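Local coordinates for protein octenoyl-CoA reductase/carboxylase (Streptomyces sp., PDB 4A0S) that catalyses the NADPH-dependent reductive carboxylation of 2-octenoyl-CoA, supplying an unusual extender unit for cinnabaramide polyketide biosynthesis, at residues A[63-69]-A[175-181]; A[113-117]-A[163-167]; A[142-146]-A[180-184]. All coordinates share one frame. Where two conformers were deposited one is given. Numbering follows the deposited sequence.

Contact 1: residues A[63-69]-A[175-181]; sequences DEVLVAV and EYGVVRA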
loop_
_atom_site.group_PDB
_atom_site.type_symbol
_atom_site.label_atom_id
_atom_site.label_comp_id
_atom_site.label_asym_id
_atom_site.label_seq_id
_atom_site.Cartn_x
_atom_site.Cartn_y
_atom_site.Cartn_z
ATOM N N ASP A 63 -0.242 31.894 11.341
ATOM C CA ASP A 63 -0.795 30.793 10.565
ATOM C C ASP A 63 -2.163 30.425 11.150
ATOM O O ASP A 63 -2.744 29.404 10.804
ATOM C CB ASP A 63 0.130 29.593 10.646
ATOM C CG ASP A 63 0.250 29.054 12.061
ATOM O OD1 ASP A 63 0.128 29.850 13.031
ATOM O OD2 ASP A 63 0.449 27.827 12.217
ATOM N N GLU A 64 -2.673 31.277 12.028
ATOM C CA GLU A 64 -3.912 30.957 12.720
ATOM C C GLU A 64 -5.079 31.785 12.259
ATOM O O GLU A 64 -4.914 32.845 11.669
ATOM C CB GLU A 64 -3.743 31.140 14.213
ATOM C CG GLU A 64 -3.068 29.975 14.887
ATOM C CD GLU A 64 -2.669 30.304 16.309
ATOM O OE1 GLU A 64 -2.973 31.419 16.783
ATOM O OE2 GLU A 64 -2.033 29.455 16.964
ATOM N N VAL A 65 -6.271 31.301 12.585
ATOM C CA VAL A 65 -7.492 31.963 12.212
ATOM C C VAL A 65 -8.356 32.024 13.445
ATOM O O VAL A 65 -8.417 31.069 14.210
ATOM C CB VAL A 65 -8.209 31.185 11.094
ATOM C CG1 VAL A 65 -9.519 31.802 10.790
ATOM C CG2 VAL A 65 -7.336 31.159 9.824
ATOM N N LEU A 66 -8.973 33.183 13.658
ATOM C CA LEU A 66 -9.884 33.321 14.764
ATOM C C LEU A 66 -11.232 33.063 14.167
ATOM O O LEU A 66 -11.623 33.725 13.218
ATOM C CB LEU A 66 -9.815 34.715 15.351
ATOM C CG LEU A 66 -10.725 34.953 16.548
ATOM C CD1 LEU A 66 -10.339 34.073 17.759
ATOM C CD2 LEU A 66 -10.592 36.428 16.861
ATOM N N VAL A 67 -11.931 32.095 14.729
ATOM C CA VAL A 67 -13.239 31.709 14.245
ATOM C C VAL A 67 -14.245 32.150 15.292
ATOM O O VAL A 67 -14.028 31.891 16.468
ATOM C CB VAL A 67 -13.318 30.168 14.093
ATOM C CG1 VAL A 67 -14.730 29.706 13.739
ATOM C CG2 VAL A 67 -12.317 29.699 13.060
ATOM N N ALA A 68 -15.306 32.846 14.862
ATOM C CA ALA A 68 -16.478 33.063 15.710
ATOM C C ALA A 68 -17.203 31.740 15.636
ATOM O O ALA A 68 -17.749 31.393 14.600
ATOM C CB ALA A 68 -17.369 34.188 15.166
ATOM N N VAL A 69 -17.172 30.991 16.728
ATOM C CA VAL A 69 -17.694 29.641 16.730
ATOM C C VAL A 69 -19.215 29.653 16.851
ATOM O O VAL A 69 -19.771 30.130 17.842
ATOM C CB VAL A 69 -17.099 28.817 17.872
ATOM C CG1 VAL A 69 -17.665 27.406 17.853
ATOM C CG2 VAL A 69 -15.581 28.787 17.771
ATOM N N GLU A 175 -17.241 31.025 22.274
ATOM C CA GLU A 175 -17.779 31.884 21.244
ATOM C C GLU A 175 -16.737 32.114 20.161
ATOM O O GLU A 175 -17.082 32.421 19.034
ATOM C CB GLU A 175 -18.247 33.195 21.848
ATOM C CG GLU A 175 -19.444 33.008 22.788
ATOM C CD GLU A 175 -20.283 34.267 22.925
ATOM O OE1 GLU A 175 -19.712 35.365 22.988
ATOM O OE2 GLU A 175 -21.525 34.161 22.956
ATOM N N TYR A 176 -15.470 31.942 20.507
ATOM C CA TYR A 176 -14.407 32.025 19.519
ATOM C C TYR A 176 -13.489 30.877 19.712
ATOM O O TYR A 176 -13.350 30.363 20.819
ATOM C CB TYR A 176 -13.600 33.321 19.659
ATOM C CG TYR A 176 -14.419 34.537 19.373
ATOM C CD1 TYR A 176 -15.118 35.164 20.398
ATOM C CD2 TYR A 176 -14.504 35.069 18.085
ATOM C CE1 TYR A 176 -15.879 36.275 20.168
ATOM C CE2 TYR A 176 -15.291 36.190 17.835
ATOM C CZ TYR A 176 -15.973 36.784 18.902
ATOM O OH TYR A 176 -16.772 37.889 18.737
ATOM N N GLY A 177 -12.823 30.503 18.628
ATOM C CA GLY A 177 -11.844 29.430 18.647
ATOM C C GLY A 177 -10.647 29.971 17.896
ATOM O O GLY A 177 -10.795 30.781 16.972
ATOM N N VAL A 178 -9.462 29.553 18.321
ATOM C CA VAL A 178 -8.236 29.881 17.606
ATOM C C VAL A 178 -7.736 28.581 16.991
ATOM O O VAL A 178 -7.563 27.562 17.673
ATOM C CB VAL A 178 -7.169 30.508 18.519
ATOM C CG1 VAL A 178 -5.827 30.640 17.782
ATOM C CG2 VAL A 178 -7.641 31.872 19.018
ATOM N N VAL A 179 -7.546 28.613 15.682
ATOM C CA VAL A 179 -7.193 27.402 14.977
ATOM C C VAL A 179 -6.077 27.687 14.013
ATOM O O VAL A 179 -5.936 28.801 13.542
ATOM C CB VAL A 179 -8.403 26.828 14.204
ATOM C CG1 VAL A 179 -9.619 26.745 15.112
ATOM C CG2 VAL A 179 -8.755 27.680 12.966
ATOM N N ARG A 180 -5.288 26.668 13.708
ATOM C CA ARG A 180 -4.365 26.785 12.601
ATOM C C ARG A 180 -5.172 26.710 11.310
ATOM O O ARG A 180 -6.178 26.019 11.240
ATOM C CB ARG A 180 -3.303 25.694 12.651
ATOM C CG ARG A 180 -2.452 25.782 13.896
ATOM C CD ARG A 180 -1.115 25.084 13.705
ATOM N NE ARG A 180 -0.144 25.644 14.650
ATOM C CZ ARG A 180 0.929 24.999 15.099
ATOM N NH1 ARG A 180 1.182 23.769 14.684
ATOM N NH2 ARG A 180 1.761 25.576 15.949
ATOM N N ALA A 181 -4.720 27.439 10.300
ATOM C CA ALA A 181 -5.428 27.497 9.041
ATOM C C ALA A 181 -5.618 26.088 8.459
ATOM O O ALA A 181 -6.573 25.836 7.733
ATOM C CB ALA A 181 -4.694 28.387 8.083
HETATM O O HOH W 1 -0.198 28.314 15.603
#
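Asp63 opens the pairing: its O accepts a hydrogen bond from Ala181 N (2.8 Å), while its OD2 forms a salt bridge with Arg180 NE (3.3 Å), a pull of charge alone since OD2 lies well out of the guanidinium plane. Water 1 ties this end together, donating to Asp63 OD1 (3.0 Å) and Glu64 OE2 (2.6 Å) and accepting from Arg180 NE (2.8 Å); Glu64 also forms a salt bridge with Arg105. Val65 and Val179 make a hydrogen-bonded antiparallel pair, Val65 N to Val179 O 2.7 Å and Val179 N to Val65 O 3.0 Å, and Val65 packs on Leu184. Strand 64-73 is an inner strand of the GroES-like domain of this medium-chain dehydrogenase/reductase, with strand 117-124 along its other edge. Leu66 CD1 rests on Val178 CG2 (3.7 Å) and Tyr176 CB (3.8 Å). Val67 repeats the two-bond pairing with Gly177, each bond 2.8 Å from N to O, and on the face opposite Leu66 it packs with Val179 against Leu184. Ala68 CB meets Tyr176 CE2 at 3.9 Å. Val69 N donates to Glu175 O (2.7 Å), and Val69 CG2 presses to 3.4 Å from Gly177 N, where a beta carbon on Gly177 would be crowded.

Contact 2: residues A[113-117]-A[163-167]; sequences LGSDC and AWGFE. With CO8 (octanoyl-coenzyme A), chain E.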
loop_
_atom_site.group_PDB
_atom_site.type_symbol
_atom_site.label_atom_id
_atom_site.label_comp_id
_atom_site.label_asym_id
_atom_site.label_seq_id
_atom_site.Cartn_x
_atom_site.Cartn_y
_atom_site.Cartn_z
ATOM N N LEU A 113 -11.893 24.128 26.006
ATOM C CA LEU A 113 -12.101 22.816 25.390
ATOM C C LEU A 113 -12.871 22.927 24.097
ATOM O O LEU A 113 -13.298 24.008 23.729
ATOM C CB LEU A 113 -12.886 21.928 26.352
ATOM C CG LEU A 113 -12.322 21.821 27.767
ATOM C CD1 LEU A 113 -13.124 20.781 28.493
ATOM C CD2 LEU A 113 -10.816 21.451 27.781
ATOM N N GLY A 114 -13.074 21.793 23.424
ATOM C CA GLY A 114 -13.866 21.779 22.215
ATOM C C GLY A 114 -12.928 21.501 21.073
ATOM O O GLY A 114 -11.989 22.255 20.826
ATOM N N SER A 115 -13.191 20.408 20.376
ATOM C CA SER A 115 -12.240 19.888 19.413
ATOM C C SER A 115 -12.785 19.857 18.008
ATOM O O SER A 115 -12.075 19.514 17.069
ATOM C CB SER A 115 -11.800 18.509 19.858
ATOM O OG SER A 115 -11.204 18.660 21.126
ATOM N N ASP A 116 -14.035 20.249 17.855
ATOM C CA ASP A 116 -14.500 20.632 16.526
ATOM C C ASP A 116 -15.463 21.793 16.630
ATOM O O ASP A 116 -15.814 22.231 17.736
ATOM C CB ASP A 116 -15.021 19.433 15.680
ATOM C CG ASP A 116 -15.942 18.491 16.436
ATOM O OD1 ASP A 116 -16.583 18.867 17.438
ATOM O OD2 ASP A 116 -16.047 17.337 15.994
ATOM N N CYS A 117 -15.858 22.331 15.489
ATOM C CA CYS A 117 -16.794 23.414 15.503
ATOM C C CYS A 117 -17.112 23.778 14.094
ATOM O O CYS A 117 -16.431 23.341 13.162
ATOM C CB CYS A 117 -16.252 24.628 16.261
ATOM S SG CYS A 117 -15.282 25.757 15.315
ATOM N N ALA A 163 -4.445 17.602 19.267
ATOM C CA ALA A 163 -5.887 17.676 19.127
ATOM C C ALA A 163 -6.329 19.016 19.674
ATOM O O ALA A 163 -6.206 19.302 20.869
ATOM C CB ALA A 163 -6.573 16.546 19.884
ATOM N N TRP A 164 -6.823 19.840 18.770
ATOM C CA TRP A 164 -7.414 21.109 19.101
ATOM C C TRP A 164 -8.359 21.017 20.299
ATOM O O TRP A 164 -9.223 20.135 20.341
ATOM C CB TRP A 164 -8.193 21.574 17.894
ATOM C CG TRP A 164 -8.696 22.922 18.050
ATOM C CD1 TRP A 164 -7.988 24.010 18.419
ATOM C CD2 TRP A 164 -10.024 23.364 17.781
ATOM N NE1 TRP A 164 -8.798 25.116 18.432
ATOM C CE2 TRP A 164 -10.058 24.744 18.041
ATOM C CE3 TRP A 164 -11.196 22.719 17.379
ATOM C CZ2 TRP A 164 -11.219 25.505 17.897
ATOM C CZ3 TRP A 164 -12.352 23.473 17.226
ATOM C CH2 TRP A 164 -12.350 24.860 17.479
ATOM N N GLY A 165 -8.173 21.913 21.269
ATOM C CA GLY A 165 -9.025 21.948 22.457
ATOM C C GLY A 165 -8.775 20.835 23.453
ATOM O O GLY A 165 -9.476 20.738 24.451
ATOM N N PHE A 166 -7.784 19.987 23.179
ATOM C CA PHE A 166 -7.407 18.921 24.094
ATOM C C PHE A 166 -5.933 19.030 24.480
ATOM O O PHE A 166 -5.624 19.210 25.637
ATOM C CB PHE A 166 -7.745 17.537 23.519
ATOM C CG PHE A 166 -7.447 16.422 24.458
ATOM C CD1 PHE A 166 -8.262 16.187 25.565
ATOM C CD2 PHE A 166 -6.329 15.626 24.269
ATOM C CE1 PHE A 166 -7.981 15.155 26.461
ATOM C CE2 PHE A 166 -6.035 14.583 25.157
ATOM C CZ PHE A 166 -6.870 14.353 26.263
ATOM N N GLU A 167 -5.032 18.937 23.506
ATOM C CA GLU A 167 -3.627 19.296 23.739
ATOM C C GLU A 167 -3.347 20.733 23.328
ATOM O O GLU A 167 -2.204 21.186 23.386
ATOM C CB GLU A 167 -2.672 18.361 22.990
ATOM C CG GLU A 167 -2.632 16.945 23.524
ATOM C CD GLU A 167 -3.378 15.967 22.651
ATOM O OE1 GLU A 167 -3.769 16.356 21.533
ATOM O OE2 GLU A 167 -3.553 14.786 23.069
HETATM N N1A CO8 E . -1.390 15.260 36.926
HETATM C C2A CO8 E . -0.424 15.945 36.312
HETATM N N3A CO8 E . 0.407 15.352 35.462
HETATM C C4A CO8 E . 0.272 14.031 35.208
HETATM C C5A CO8 E . -0.723 13.281 35.823
HETATM C C6A CO8 E . -1.574 13.935 36.711
HETATM N N6A CO8 E . -2.552 13.259 37.321
HETATM N N7A CO8 E . -0.624 12.026 35.386
HETATM C C8A CO8 E . 0.399 11.981 34.529
HETATM N N9A CO8 E . 0.946 13.202 34.423
HETATM C C1B CO8 E . 2.103 13.633 33.592
HETATM C C2B CO8 E . 3.429 13.176 34.210
HETATM O O2B CO8 E . 4.429 14.207 34.046
HETATM C C3B CO8 E . 3.750 11.957 33.349
HETATM O O3B CO8 E . 5.150 11.717 33.321
HETATM P P3B CO8 E . 5.675 10.508 34.261
HETATM O O7A CO8 E . 6.875 11.132 35.170
HETATM O O8A CO8 E . 4.537 10.152 35.397
HETATM O O9A CO8 E . 6.045 9.313 33.476
HETATM C C4B CO8 E . 3.237 12.357 31.971
HETATM O O4B CO8 E . 2.020 13.066 32.245
HETATM C C5B CO8 E . 2.774 11.144 31.154
HETATM O O5B CO8 E . 2.177 11.597 29.922
HETATM P P1A CO8 E . 3.134 12.184 28.724
HETATM O O1A CO8 E . 2.108 12.588 27.487
HETATM O O2A CO8 E . 3.942 13.385 29.106
HETATM O O3A CO8 E . 4.167 10.964 28.336
HETATM P P2A CO8 E . 3.989 9.771 27.222
HETATM O O4A CO8 E . 4.636 8.456 27.855
HETATM O O5A CO8 E . 4.568 10.094 25.876
HETATM O O6A CO8 E . 2.390 9.451 27.130
HETATM C CBP CO8 E . 0.230 9.028 26.032
HETATM C CCP CO8 E . 1.761 9.172 25.863
HETATM C CDP CO8 E . 0.002 7.704 26.782
HETATM C CEP CO8 E . -0.376 8.910 24.633
HETATM C CAP CO8 E . -0.337 10.262 26.813
HETATM O OAP CO8 E . 0.090 11.547 26.256
HETATM C C9P CO8 E . -1.879 10.239 27.009
HETATM O O9P CO8 E . -2.369 9.469 27.844
HETATM N N8P CO8 E . -2.603 11.108 26.268
HETATM C C7P CO8 E . -4.082 11.255 26.422
HETATM C C6P CO8 E . -4.935 10.548 25.332
HETATM C C5P CO8 E . -6.152 9.875 26.013
HETATM O O5P CO8 E . -5.974 8.985 26.840
HETATM N N4P CO8 E . -7.383 10.347 25.831
HETATM C C3P CO8 E . -7.909 11.257 24.820
HETATM C C2P CO8 E . -8.795 10.310 23.998
HETATM S S1P CO8 E . -8.295 10.261 22.237
HETATM C "C1'" CO8 E . -9.550 11.267 21.602
HETATM O "O1'" CO8 E . -10.670 11.372 22.135
HETATM C "C2'" CO8 E . -9.179 11.962 20.470
HETATM C "C3'" CO8 E . -10.028 12.806 19.792
HETATM C "C4'" CO8 E . -9.573 13.438 18.629
HETATM C "C5'" CO8 E . -8.067 13.450 18.421
HETATM C "C6'" CO8 E . -7.844 14.342 17.180
HETATM C "C7'" CO8 E . -6.416 14.221 16.730
HETATM C "C8'" CO8 E . -6.200 15.221 15.590
#
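A single hydrogen bond joins these two loops: Ser115 OG donates to Trp164 O at 2.6 Å, and is also bonded to Asn77. Weaker CA-H...O contacts follow, from Leu113 CA to Gly165 O (3.5 Å), Gly165 CA to Gly114 O (3.4 Å) and Ser115 CA to Trp164 O (3.2 Å). The close approach depends on Gly165, where a beta carbon would clash with Gly114 O; at the backbone angles of Gly114 (phi 111°, psi 120°) one would jam against the preceding carbonyl. Trp164 has the largest share of the buried surface, 100 of 301 Å². Gly114 O lies over one face of the Trp164 indole, the Asp116 backbone carbon meets the ring edge 3.6 Å from CZ3, and Cys117 SG makes an oblique sulfur-aromatic contact, 3.8 Å from Trp164 CH2. Beyond the indole, loop 163-167 meets the ligand: Ala163 CB is 3.7 Å from C6' of the octanoyl chain and Phe166 CZ 3.6 Å from C3P of the pantetheine arm, part of the acyl-CoA pocket wall.

Contact 3: residues A[142-146]-A[180-184]; sequences AHVDE and RASQL. With CO8 (octanoyl-coenzyme A), chain E.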
loop_
_atom_site.group_PDB
_atom_site.type_symbol
_atom_site.label_atom_id
_atom_site.label_comp_id
_atom_site.label_asym_id
_atom_site.label_seq_id
_atom_site.Cartn_x
_atom_site.Cartn_y
_atom_site.Cartn_z
ATOM N N ALA A 142 -7.137 18.406 14.035
ATOM C CA ALA A 142 -5.722 18.152 13.760
ATOM C C ALA A 142 -4.912 19.438 13.747
ATOM O O ALA A 142 -4.816 20.126 12.733
ATOM C CB ALA A 142 -5.545 17.353 12.466
ATOM N N HIS A 143 -4.327 19.739 14.898
ATOM C CA HIS A 143 -3.538 20.951 15.104
ATOM C C HIS A 143 -2.102 20.509 14.922
ATOM O O HIS A 143 -1.509 19.896 15.806
ATOM C CB HIS A 143 -3.816 21.457 16.514
ATOM C CG HIS A 143 -3.115 22.729 16.873
ATOM N ND1 HIS A 143 -1.831 22.749 17.373
ATOM C CD2 HIS A 143 -3.551 24.009 16.906
ATOM C CE1 HIS A 143 -1.492 23.994 17.659
ATOM N NE2 HIS A 143 -2.519 24.777 17.389
ATOM N N VAL A 144 -1.561 20.754 13.742
ATOM C CA VAL A 144 -0.316 20.091 13.381
ATOM C C VAL A 144 0.734 21.115 12.978
ATOM O O VAL A 144 0.401 22.255 12.640
ATOM C CB VAL A 144 -0.521 19.037 12.265
ATOM C CG1 VAL A 144 -1.677 18.083 12.636
ATOM C CG2 VAL A 144 -0.801 19.700 10.931
ATOM N N ASP A 145 1.989 20.681 12.997
ATOM C CA ASP A 145 3.117 21.539 12.681
ATOM C C ASP A 145 3.539 21.236 11.258
ATOM O O ASP A 145 4.113 20.208 10.976
ATOM C CB ASP A 145 4.264 21.289 13.664
ATOM C CG ASP A 145 5.391 22.281 13.513
ATOM O OD1 ASP A 145 5.591 22.830 12.410
ATOM O OD2 ASP A 145 6.087 22.525 14.518
ATOM N N GLU A 146 3.241 22.166 10.377
ATOM C CA GLU A 146 3.440 21.966 8.948
ATOM C C GLU A 146 4.910 22.084 8.526
ATOM O O GLU A 146 5.268 21.802 7.370
ATOM C CB GLU A 146 2.564 22.939 8.169
ATOM C CG GLU A 146 1.068 22.771 8.421
ATOM C CD GLU A 146 0.603 23.429 9.707
ATOM O OE1 GLU A 146 1.444 23.910 10.491
ATOM O OE2 GLU A 146 -0.618 23.465 9.939
ATOM N N ARG A 180 -5.288 26.668 13.708
ATOM C CA ARG A 180 -4.365 26.785 12.601
ATOM C C ARG A 180 -5.172 26.710 11.310
ATOM O O ARG A 180 -6.178 26.019 11.240
ATOM C CB ARG A 180 -3.303 25.694 12.651
ATOM C CG ARG A 180 -2.452 25.782 13.896
ATOM C CD ARG A 180 -1.115 25.084 13.705
ATOM N NE ARG A 180 -0.144 25.644 14.650
ATOM C CZ ARG A 180 0.929 24.999 15.099
ATOM N NH1 ARG A 180 1.182 23.769 14.684
ATOM N NH2 ARG A 180 1.761 25.576 15.949
ATOM N N ALA A 181 -4.720 27.439 10.300
ATOM C CA ALA A 181 -5.428 27.497 9.041
ATOM C C ALA A 181 -5.618 26.088 8.459
ATOM O O ALA A 181 -6.573 25.836 7.733
ATOM C CB ALA A 181 -4.694 28.387 8.083
ATOM N N SER A 182 -4.720 25.174 8.803
ATOM C CA SER A 182 -4.806 23.809 8.291
ATOM C C SER A 182 -5.785 22.951 9.083
ATOM O O SER A 182 -5.842 21.726 8.889
ATOM C CB SER A 182 -3.430 23.155 8.285
ATOM O OG SER A 182 -2.902 23.154 9.593
ATOM N N GLN A 183 -6.554 23.597 9.965
ATOM C CA GLN A 183 -7.684 22.947 10.628
ATOM C C GLN A 183 -8.997 23.293 9.949
ATOM O O GLN A 183 -10.038 22.734 10.287
ATOM C CB GLN A 183 -7.779 23.383 12.088
ATOM C CG GLN A 183 -6.617 22.962 12.951
ATOM C CD GLN A 183 -6.800 23.471 14.358
ATOM O OE1 GLN A 183 -6.101 24.375 14.799
ATOM N NE2 GLN A 183 -7.796 22.927 15.053
ATOM N N LEU A 184 -8.934 24.224 8.999
ATOM C CA LEU A 184 -10.130 24.794 8.386
ATOM C C LEU A 184 -10.561 24.115 7.110
ATOM O O LEU A 184 -9.735 23.860 6.218
ATOM C CB LEU A 184 -9.906 26.274 8.078
ATOM C CG LEU A 184 -9.819 27.173 9.304
ATOM C CD1 LEU A 184 -9.513 28.568 8.876
ATOM C CD2 LEU A 184 -11.141 27.155 10.066
HETATM N N1A CO8 E . -1.390 15.260 36.926
HETATM C C2A CO8 E . -0.424 15.945 36.312
HETATM N N3A CO8 E . 0.407 15.352 35.462
HETATM C C4A CO8 E . 0.272 14.031 35.208
HETATM C C5A CO8 E . -0.723 13.281 35.823
HETATM C C6A CO8 E . -1.574 13.935 36.711
HETATM N N6A CO8 E . -2.552 13.259 37.321
HETATM N N7A CO8 E . -0.624 12.026 35.386
HETATM C C8A CO8 E . 0.399 11.981 34.529
HETATM N N9A CO8 E . 0.946 13.202 34.423
HETATM C C1B CO8 E . 2.103 13.633 33.592
HETATM C C2B CO8 E . 3.429 13.176 34.210
HETATM O O2B CO8 E . 4.429 14.207 34.046
HETATM C C3B CO8 E . 3.750 11.957 33.349
HETATM O O3B CO8 E . 5.150 11.717 33.321
HETATM P P3B CO8 E . 5.675 10.508 34.261
HETATM O O7A CO8 E . 6.875 11.132 35.170
HETATM O O8A CO8 E . 4.537 10.152 35.397
HETATM O O9A CO8 E . 6.045 9.313 33.476
HETATM C C4B CO8 E . 3.237 12.357 31.971
HETATM O O4B CO8 E . 2.020 13.066 32.245
HETATM C C5B CO8 E . 2.774 11.144 31.154
HETATM O O5B CO8 E . 2.177 11.597 29.922
HETATM P P1A CO8 E . 3.134 12.184 28.724
HETATM O O1A CO8 E . 2.108 12.588 27.487
HETATM O O2A CO8 E . 3.942 13.385 29.106
HETATM O O3A CO8 E . 4.167 10.964 28.336
HETATM P P2A CO8 E . 3.989 9.771 27.222
HETATM O O4A CO8 E . 4.636 8.456 27.855
HETATM O O5A CO8 E . 4.568 10.094 25.876
HETATM O O6A CO8 E . 2.390 9.451 27.130
HETATM C CBP CO8 E . 0.230 9.028 26.032
HETATM C CCP CO8 E . 1.761 9.172 25.863
HETATM C CDP CO8 E . 0.002 7.704 26.782
HETATM C CEP CO8 E . -0.376 8.910 24.633
HETATM C CAP CO8 E . -0.337 10.262 26.813
HETATM O OAP CO8 E . 0.090 11.547 26.256
HETATM C C9P CO8 E . -1.879 10.239 27.009
HETATM O O9P CO8 E . -2.369 9.469 27.844
HETATM N N8P CO8 E . -2.603 11.108 26.268
HETATM C C7P CO8 E . -4.082 11.255 26.422
HETATM C C6P CO8 E . -4.935 10.548 25.332
HETATM C C5P CO8 E . -6.152 9.875 26.013
HETATM O O5P CO8 E . -5.974 8.985 26.840
HETATM N N4P CO8 E . -7.383 10.347 25.831
HETATM C C3P CO8 E . -7.909 11.257 24.820
HETATM C C2P CO8 E . -8.795 10.310 23.998
HETATM S S1P CO8 E . -8.295 10.261 22.237
HETATM C "C1'" CO8 E . -9.550 11.267 21.602
HETATM O "O1'" CO8 E . -10.670 11.372 22.135
HETATM C "C2'" CO8 E . -9.179 11.962 20.470
HETATM C "C3'" CO8 E . -10.028 12.806 19.792
HETATM C "C4'" CO8 E . -9.573 13.438 18.629
HETATM C "C5'" CO8 E . -8.067 13.450 18.421
HETATM C "C6'" CO8 E . -7.844 14.342 17.180
HETATM C "C7'" CO8 E . -6.416 14.221 16.730
HETATM C "C8'" CO8 E . -6.200 15.221 15.590
HETATM O O HOH W 2 -4.514 19.624 10.233
HETATM O O HOH W 3 -3.244 22.239 12.146
HETATM O O HOH W 4 4.270 23.277 16.741
HETATM O O HOH W 5 -2.026 26.337 8.948
#
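Arg180 carries much of this contact. Its guanidinium lies flat on the His143 ring, centres 4.3 Å apart and planes at 20°, and its CD sits over the same imidazole, 4.1 Å from the centroid, in a CH-pi contact. Arg180 NH1 donates a weak hydrogen bond to Val144 O (2.7 Å), NH2 reaches water 4 weakly (3.5 Å), and NE, bonded to a water in contact 1, makes only a long, weak ion pair with Asp63 OD2. Water 4 donates to Asp145 OD2 (3.0 Å), but that carboxylate's main partners are Arg130 and Arg129 of a neighbouring subunit.

Ser182 OG donates to Glu146 OE2 over a very short 2.3 Å; Glu146 was modelled in two conformers, so this distance belongs to the one given. The same hydroxyl accepts from water 3 (2.7 Å), which donates to Ala142 O (2.7 Å) and accepts from Val144 N (2.8 Å). Water 2 gives Ala142 O a second donor (2.6 Å) and bridges it to Ser182 O (2.8 Å). At the start of the 3-10 turn 181-183, Gln183 folds back on Arg180: OE1 accepts from Arg180 N (2.7 Å) and Gln183 N donates to Arg180 O (2.8 Å), while Gln183 NE2 is bonded to His140 O.

Ala142 CA lies 3.5 Å from C8', the tip of the octanoyl chain. With waters and side chains meeting backbone groups in place of direct strand pairing, the chemistry implies a buried, hydrated polar joint between segment 142-146, whose Ala142 lines the acyl pocket, and the turn, its charges shared with the subunit interface.

All three contacts belong to the GroES-like domain, their centres 11 to 12 Å apart. Contact 2 is nested within the loop closed by contact 1, and Trp164 joins them, its NE1 2.8 Å from Val178 O in a probable hydrogen bond. Contacts 1 and 3 share Arg180 and Ala181, and Leu184 CD1 of contact 3 packs 3.5 Å from Val65 CG2; both also touch the same neighbouring subunit. Contacts 2 and 3 interleave in sequence and meet where Trp164 CG lies 3.1 Å from Gln183 NE2. Both reach octanoyl-CoA, contact 3 at the acyl tip through Ala142, contact 2 at the acyl chain through Ala163 and the pantetheine arm through Phe166; the Arg180 side chain stays about 11 Å away.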